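Local coordinates for xanthomonas outer protein D (Xanthomonas euvesicatoria, PDB 2OIX) that is a type III secreted effector and Ulp1-family cysteine protease that removes SUMO from its targets, here as an inactive catalytic fragment, at residues I61-F66 with D82-D87. The protein carries 1 engineered substitution. Residues are numbered along the deposited sequence; the frame is centred on the assembly and turned at random.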
loop_
_atom_site.group_PDB
_atom_site.type_symbol
_atom_site.label_atom_id
_atom_site.label_comp_id
_atom_site.label_asym_id
_atom_site.label_seq_id
_atom_site.Cartn_x
_atom_site.Cartn_y
_atom_site.Cartn_z
ATOM N N ILE A 61 9.047 -12.256 -5.049
ATOM C CA ILE A 61 8.604 -10.982 -4.471
ATOM C C ILE A 61 8.283 -11.244 -2.992
ATOM O O ILE A 61 7.559 -12.191 -2.686
ATOM C CB ILE A 61 7.354 -10.434 -5.210
ATOM C CG1 ILE A 61 7.603 -10.340 -6.726
ATOM C CG2 ILE A 61 6.886 -9.096 -4.601
ATOM C CD1 ILE A 61 8.890 -9.583 -7.161
ATOM N N PRO A 62 8.809 -10.413 -2.076
ATOM C CA PRO A 62 8.547 -10.605 -0.643
ATOM C C PRO A 62 7.063 -10.674 -0.268
ATOM O O PRO A 62 6.216 -10.154 -0.995
ATOM C CB PRO A 62 9.186 -9.389 -0.012
ATOM C CG PRO A 62 10.279 -9.000 -1.002
ATOM C CD PRO A 62 9.661 -9.239 -2.318
ATOM N N PRO A 63 6.746 -11.341 0.851
ATOM C CA PRO A 63 5.358 -11.731 1.094
ATOM C C PRO A 63 4.454 -10.667 1.728
ATOM O O PRO A 63 3.240 -10.864 1.777
ATOM C CB PRO A 63 5.529 -12.940 2.030
ATOM C CG PRO A 63 6.698 -12.427 2.934
ATOM C CD PRO A 63 7.649 -11.880 1.889
ATOM N N ILE A 64 5.007 -9.550 2.191
ATOM C CA ILE A 64 4.163 -8.485 2.776
ATOM C C ILE A 64 4.234 -7.295 1.824
ATOM O O ILE A 64 5.218 -6.637 1.747
ATOM C CB ILE A 64 4.559 -8.085 4.194
ATOM C CG1 ILE A 64 4.382 -9.266 5.146
ATOM C CG2 ILE A 64 3.664 -6.938 4.689
ATOM C CD1 ILE A 64 4.838 -9.070 6.540
ATOM N N VAL A 65 3.171 -7.049 1.083
ATOM C CA VAL A 65 3.239 -6.125 -0.047
ATOM C C VAL A 65 2.276 -4.985 0.203
ATOM O O VAL A 65 1.066 -5.245 0.503
ATOM C CB VAL A 65 2.828 -6.868 -1.346
ATOM C CG1 VAL A 65 2.931 -5.969 -2.552
ATOM C CG2 VAL A 65 3.749 -8.085 -1.566
ATOM N N PHE A 66 2.801 -3.748 0.122
ATOM C CA PHE A 66 2.047 -2.495 0.196
ATOM C C PHE A 66 1.722 -1.979 -1.188
ATOM O O PHE A 66 2.633 -1.585 -1.940
ATOM C CB PHE A 66 2.870 -1.441 0.998
ATOM C CG PHE A 66 3.198 -1.929 2.352
ATOM C CD1 PHE A 66 2.388 -1.571 3.442
ATOM C CD2 PHE A 66 4.264 -2.849 2.544
ATOM C CE1 PHE A 66 2.642 -2.118 4.736
ATOM C CE2 PHE A 66 4.532 -3.356 3.809
ATOM C CZ PHE A 66 3.730 -2.961 4.916
ATOM N N ASP A 82 -0.623 -9.858 2.799
ATOM C CA ASP A 82 0.322 -10.604 3.602
ATOM C C ASP A 82 0.176 -12.068 3.221
ATOM O O ASP A 82 -0.761 -12.730 3.642
ATOM C CB ASP A 82 0.045 -10.405 5.105
ATOM C CG ASP A 82 0.771 -11.446 5.996
ATOM O OD1 ASP A 82 1.798 -12.034 5.559
ATOM O OD2 ASP A 82 0.334 -11.713 7.139
ATOM N N ARG A 83 1.064 -12.553 2.361
ATOM C CA ARG A 83 0.966 -13.948 1.947
ATOM C C ARG A 83 2.043 -14.857 2.517
ATOM O O ARG A 83 2.411 -15.873 1.895
ATOM C CB ARG A 83 0.869 -14.063 0.426
ATOM C CG ARG A 83 2.037 -13.417 -0.254
ATOM C CD ARG A 83 1.758 -12.934 -1.672
ATOM N NE ARG A 83 2.954 -12.198 -2.069
ATOM C CZ ARG A 83 3.104 -11.490 -3.169
ATOM N NH1 ARG A 83 2.128 -11.427 -4.072
ATOM N NH2 ARG A 83 4.263 -10.864 -3.356
ATOM N N ARG A 84 2.478 -14.567 3.741
ATOM C CA ARG A 84 3.502 -15.381 4.399
ATOM C C ARG A 84 2.978 -16.817 4.545
ATOM O O ARG A 84 3.716 -17.796 4.409
ATOM C CB ARG A 84 3.895 -14.831 5.765
ATOM C CG ARG A 84 4.793 -13.605 5.719
ATOM C CD ARG A 84 5.021 -13.132 7.115
ATOM N NE ARG A 84 3.801 -12.461 7.562
ATOM C CZ ARG A 84 3.632 -11.951 8.785
ATOM N NH1 ARG A 84 4.593 -12.071 9.703
ATOM N NH2 ARG A 84 2.486 -11.350 9.092
ATOM N N ASN A 85 1.679 -16.932 4.777
ATOM C CA ASN A 85 1.017 -18.226 4.807
ATOM C C ASN A 85 0.201 -18.347 3.529
ATOM O O ASN A 85 -0.831 -17.697 3.389
ATOM C CB ASN A 85 0.110 -18.331 6.028
ATOM C CG ASN A 85 -0.544 -19.697 6.157
ATOM O OD1 ASN A 85 -0.587 -20.502 5.206
ATOM N ND2 ASN A 85 -1.061 -19.974 7.352
ATOM N N LYS A 86 0.662 -19.187 2.612
ATOM C CA LYS A 86 0.013 -19.357 1.311
ATOM C C LYS A 86 -1.388 -19.993 1.325
ATOM O O LYS A 86 -2.160 -19.764 0.396
ATOM C CB LYS A 86 0.940 -20.073 0.319
ATOM C CG LYS A 86 0.923 -21.600 0.452
ATOM C CD LYS A 86 1.264 -22.294 -0.849
ATOM C CE LYS A 86 0.553 -23.637 -0.899
ATOM N NZ LYS A 86 0.734 -24.387 0.384
ATOM N N ASP A 87 -1.722 -20.771 2.360
ATOM C CA ASP A 87 -3.082 -21.245 2.516
ATOM C C ASP A 87 -3.999 -20.302 3.288
ATOM O O ASP A 87 -5.191 -20.594 3.438
ATOM C CB ASP A 87 -3.110 -22.653 3.135
ATOM C CG ASP A 87 -2.007 -23.547 2.610
ATOM O OD1 ASP A 87 -2.298 -24.522 1.859
ATOM O OD2 ASP A 87 -0.835 -23.299 2.975
HETATM O O HOH W 1 5.217 -13.671 -1.818
#
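Ile64 and Asp82 form an antiparallel non-hydrogen-bonded pair, and next to it Arg83 N donates to Pro63 O at 2.8 Å. Arg83 carries much of the contact. Its CG sits between the backbone N and the carbonyl carbon (chi1 57°), and the chain then extends to NE beside residues 61-63. Arg83 NH2 donates to Pro62 O at 3.1 Å, from above the carbonyl plane, while its NH1 bonds Leu56 O. Val65 CG2 lies over one face of this guanidinium, 3.3 Å from Arg83 NH2, and Ile61 CG2 meets its edge. A water bonded to Ile61 O also accepts a weak hydrogen bond from Arg83 NE. Arg84 crosses Pro63, its CG 3.6 Å from Pro63 CG. A bend at chi3 (-75°) places Arg84 NE at Asp82 OD1, and NH2 takes OD2, a side-on salt bridge. Asp82 OD1 also accepts from Arg84 N, on the opposite face of the carboxylate plane from NE, closing an Asx turn. Ile64 CD1 lies over one face of the Arg84 guanidinium, toward the rim, 3.7 Å from Arg84 NE. Asp157 forms a second salt bridge, to Arg84 NH2. The contact pairs the lead-in to strand 64-71 with the exit of strand 75-82, at the open end of this beta hairpin in the mixed sheet of the Ulp1-type catalytic domain.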